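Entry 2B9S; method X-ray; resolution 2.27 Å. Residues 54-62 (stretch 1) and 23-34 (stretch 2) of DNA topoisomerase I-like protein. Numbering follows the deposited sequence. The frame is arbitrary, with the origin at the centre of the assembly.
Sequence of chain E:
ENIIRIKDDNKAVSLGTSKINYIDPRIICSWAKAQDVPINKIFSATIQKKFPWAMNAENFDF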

# COMPACT_ATOMS: atom_id res chain seq x y z
N ALA E 54 -19.17 -11.96 -3.86
CA ALA E 54 -19.66 -11.09 -4.91
C ALA E 54 -19.93 -11.82 -6.22
O ALA E 54 -20.46 -11.24 -7.16
CB ALA E 54 -18.69 -9.98 -5.14
N MET E 55 -19.56 -13.09 -6.27
CA MET E 55 -19.49 -13.82 -7.53
C MET E 55 -20.88 -14.03 -8.13
O MET E 55 -21.03 -14.22 -9.34
CB MET E 55 -18.80 -15.17 -7.34
CG MET E 55 -17.31 -15.07 -7.07
SD MET E 55 -16.50 -13.86 -8.13
CE MET E 55 -16.55 -14.69 -9.71
N ASN E 56 -21.90 -13.99 -7.27
CA ASN E 56 -23.22 -14.50 -7.63
C ASN E 56 -24.14 -13.38 -8.08
O ASN E 56 -25.31 -13.61 -8.38
CB ASN E 56 -23.83 -15.26 -6.45
N ALA E 57 -23.61 -12.16 -8.11
CA ALA E 57 -23.76 -11.30 -9.28
C ALA E 57 -25.20 -11.28 -9.78
O ALA E 57 -25.53 -11.95 -10.76
CB ALA E 57 -22.81 -11.74 -10.38
N GLU E 58 -26.05 -10.52 -9.10
CA GLU E 58 -27.47 -10.49 -9.42
C GLU E 58 -27.96 -9.06 -9.63
O GLU E 58 -28.16 -8.32 -8.68
CB GLU E 58 -28.28 -11.17 -8.32
N ASN E 59 -28.14 -8.69 -10.89
CA ASN E 59 -28.90 -7.49 -11.24
C ASN E 59 -28.63 -6.36 -10.25
O ASN E 59 -29.55 -5.79 -9.67
CB ASN E 59 -30.39 -7.81 -11.28
N PHE E 60 -27.35 -6.04 -10.07
CA PHE E 60 -26.90 -5.38 -8.86
C PHE E 60 -26.90 -3.88 -9.07
O PHE E 60 -26.33 -3.38 -10.03
CB PHE E 60 -25.51 -5.86 -8.47
CG PHE E 60 -24.95 -5.16 -7.27
CD1 PHE E 60 -24.01 -4.15 -7.42
CD2 PHE E 60 -25.35 -5.50 -6.00
CE1 PHE E 60 -23.50 -3.51 -6.33
CE2 PHE E 60 -24.84 -4.87 -4.92
CZ PHE E 60 -23.92 -3.87 -5.08
N ASP E 61 -27.56 -3.17 -8.18
CA ASP E 61 -27.51 -1.71 -8.22
C ASP E 61 -26.68 -1.19 -7.05
O ASP E 61 -27.09 -1.31 -5.90
CB ASP E 61 -28.92 -1.10 -8.17
CG ASP E 61 -29.70 -1.32 -9.46
OD1 ASP E 61 -29.16 -1.05 -10.56
OD2 ASP E 61 -30.87 -1.76 -9.36
N PHE E 62 -25.50 -0.64 -7.35
CA PHE E 62 -24.65 -0.01 -6.33
C PHE E 62 -25.40 1.19 -5.75
O PHE E 62 -25.86 2.06 -6.50
CB PHE E 62 -23.30 0.40 -6.93
CG PHE E 62 -22.33 1.00 -5.92
CD1 PHE E 62 -22.22 2.38 -5.76
CD2 PHE E 62 -21.51 0.17 -5.14
CE1 PHE E 62 -21.33 2.94 -4.83
CE2 PHE E 62 -20.61 0.71 -4.22
CZ PHE E 62 -20.53 2.10 -4.07
OXT PHE E 62 -25.58 1.29 -4.53
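Stretch 2, residues 23-34: IDPRIICSWAKA

Stretch 2 opens with a short non-helical lead, Ile23 and Asp24, and then becomes a helix. Stretch 1, the C-terminal tail of the chain, has no regular helix or strand. It begins with a type I beta turn from Ala54 to Ala57, whose Ala57 N to Ala54 O bond is weak at 3.4 Å, and then runs in extended form from Phe60 to the terminal carboxylate of Phe62. The two stretches bury 612 Å² between them.

The tail does not keep one direction along the helix. CA atoms come nearest at Ala54 with Arg26 (5.0 Å) and at Ala57 with Ser30 (4.3 Å), so the turn advances with the helix. After Asn59 the tail doubles back. Phe60 and Phe62 return toward the start of the helix. Both meet Asp24, at the N-cap, and Ile27; Phe60 also meets Arg26 and Ser30.

Phe60 covers the most surface, 102 Å². Its CA-to-CB bond points toward the helix, and chi1 is t (177°). Arg26 CB lies 3.6 Å from the ring centroid and 7° off the ring normal, a CH-pi contact over one face. The guanidinium is close as well: Phe60 CZ is 3.5 Å from Arg26 NE and lies over one face of that group. Ring atom Phe60 CE1 also packs 4.0 Å from Ile27 CG1.

The backbone of Phe60 is held too. Phe60 N donates to Ser30 OG at 2.6 Å, with an angle of 139° at the hydrogen. This is the only hydrogen bond between the stretches. Asn59 N is also near Ser30 OG, at 3.0 Å, but the angle is poor and no bond forms. Ser30 chi1 is -112°, between wells.

Arg26 is the next largest in area after Ala54, 69 Å² against 70 Å². Its side chain is held partly by Asp24 and partly by partners elsewhere in the structure. Arg26 NE donates to Asp24 OD1 at 2.9 Å, and Arg26 NH2 forms a salt bridge with Asp24 OD2 at 2.8 Å. Asp24 also caps the helix, since its OD1 accepts from Arg26 N at 3.2 Å. The same aspartate meets the end of the tail: its OD2 lies 3.4 Å from Phe62 CD2, at the edge of that ring. Phe62 CB packs 3.7 Å from Ile27 CD1.

Ala54 points its methyl toward the start of the helix. Its CB is 3.6 Å from Arg26 CG and 3.7 Å from Pro25 CG, while Ala54 O lies 3.3 Å from Cys29 CB. Farther along, Ala57 CB is 3.2 Å from both Cys29 O and Cys29 CB, a tight fit that goes with the close backbone approach here. Met55 points away at CA-to-CB, yet its long side chain brings SD to 3.9 Å from Cys29 SG.

Asn56 and Asp61 point away and make no contact. On the helix, Ile28 and Trp31 likewise point away from the tail.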

# COMPACT_ATOMS: atom_id res chain seq x y z
N ILE E 23 -13.46 -0.61 -6.82
CA ILE E 23 -14.76 -0.88 -7.44
C ILE E 23 -15.48 -2.03 -6.70
O ILE E 23 -14.88 -3.07 -6.44
CB ILE E 23 -14.59 -1.27 -8.91
CG1 ILE E 23 -13.82 -0.20 -9.69
CG2 ILE E 23 -15.95 -1.54 -9.55
CD1 ILE E 23 -13.20 -0.73 -10.97
N ASP E 24 -16.75 -1.83 -6.34
CA ASP E 24 -17.54 -2.90 -5.77
C ASP E 24 -17.50 -4.07 -6.78
O ASP E 24 -17.83 -3.89 -7.96
CB ASP E 24 -18.96 -2.38 -5.51
CG ASP E 24 -19.78 -3.28 -4.59
OD1 ASP E 24 -19.67 -4.51 -4.70
OD2 ASP E 24 -20.55 -2.75 -3.76
N PRO E 25 -16.99 -5.25 -6.35
CA PRO E 25 -16.85 -6.34 -7.33
C PRO E 25 -18.20 -6.89 -7.84
O PRO E 25 -18.26 -7.53 -8.89
CB PRO E 25 -16.07 -7.41 -6.55
CG PRO E 25 -16.30 -7.10 -5.14
CD PRO E 25 -16.52 -5.63 -5.01
N ARG E 26 -19.27 -6.62 -7.08
CA ARG E 26 -20.64 -6.95 -7.45
C ARG E 26 -21.12 -6.15 -8.67
O ARG E 26 -22.03 -6.59 -9.38
CB ARG E 26 -21.59 -6.71 -6.27
CG ARG E 26 -21.31 -7.57 -5.06
CD ARG E 26 -22.13 -7.18 -3.85
NE ARG E 26 -21.73 -5.89 -3.29
CZ ARG E 26 -22.11 -5.42 -2.10
NH1 ARG E 26 -22.90 -6.14 -1.32
NH2 ARG E 26 -21.70 -4.23 -1.68
N ILE E 27 -20.53 -4.98 -8.90
CA ILE E 27 -20.82 -4.20 -10.11
C ILE E 27 -20.27 -4.93 -11.34
O ILE E 27 -20.98 -5.13 -12.33
CB ILE E 27 -20.26 -2.75 -10.04
CG1 ILE E 27 -20.82 -1.99 -8.83
CG2 ILE E 27 -20.53 -1.98 -11.35
CD1 ILE E 27 -20.20 -0.61 -8.63
N ILE E 28 -19.01 -5.36 -11.26
CA ILE E 28 -18.36 -6.13 -12.31
C ILE E 28 -19.06 -7.48 -12.56
O ILE E 28 -19.37 -7.82 -13.71
CB ILE E 28 -16.86 -6.31 -11.99
CG1 ILE E 28 -16.14 -4.97 -12.17
CG2 ILE E 28 -16.21 -7.37 -12.87
CD1 ILE E 28 -14.77 -4.92 -11.56
N CYS E 29 -19.29 -8.24 -11.50
CA CYS E 29 -19.98 -9.54 -11.58
C CYS E 29 -21.40 -9.50 -12.18
O CYS E 29 -21.72 -10.35 -13.01
CB CYS E 29 -19.95 -10.25 -10.23
SG CYS E 29 -18.27 -10.76 -9.77
N SER E 30 -22.23 -8.53 -11.77
CA SER E 30 -23.56 -8.30 -12.38
C SER E 30 -23.53 -8.10 -13.89
O SER E 30 -24.29 -8.73 -14.63
CB SER E 30 -24.25 -7.07 -11.80
OG SER E 30 -25.39 -7.42 -11.05
N TRP E 31 -22.66 -7.19 -14.32
CA TRP E 31 -22.57 -6.81 -15.72
C TRP E 31 -22.01 -7.96 -16.55
O TRP E 31 -22.44 -8.18 -17.68
CB TRP E 31 -21.75 -5.52 -15.86
CG TRP E 31 -21.44 -5.12 -17.27
CD1 TRP E 31 -22.11 -4.20 -18.04
CD2 TRP E 31 -20.35 -5.60 -18.08
NE1 TRP E 31 -21.51 -4.10 -19.28
CE2 TRP E 31 -20.44 -4.94 -19.33
CE3 TRP E 31 -19.33 -6.53 -17.87
CZ2 TRP E 31 -19.53 -5.18 -20.36
CZ3 TRP E 31 -18.43 -6.78 -18.90
CH2 TRP E 31 -18.54 -6.11 -20.13
N ALA E 32 -21.06 -8.71 -15.98
CA ALA E 32 -20.47 -9.85 -16.67
C ALA E 32 -21.45 -11.02 -16.89
O ALA E 32 -21.34 -11.74 -17.89
CB ALA E 32 -19.22 -10.33 -15.94
N LYS E 33 -22.39 -11.21 -15.96
CA LYS E 33 -23.41 -12.26 -16.10
C LYS E 33 -24.56 -11.81 -17.01
O LYS E 33 -25.15 -12.63 -17.71
CB LYS E 33 -23.93 -12.71 -14.74
N ALA E 34 -24.86 -10.51 -16.99
CA ALA E 34 -25.93 -9.93 -17.80
C ALA E 34 -25.52 -9.69 -19.25
O ALA E 34 -26.35 -9.33 -20.09
CB ALA E 34 -26.46 -8.63 -17.16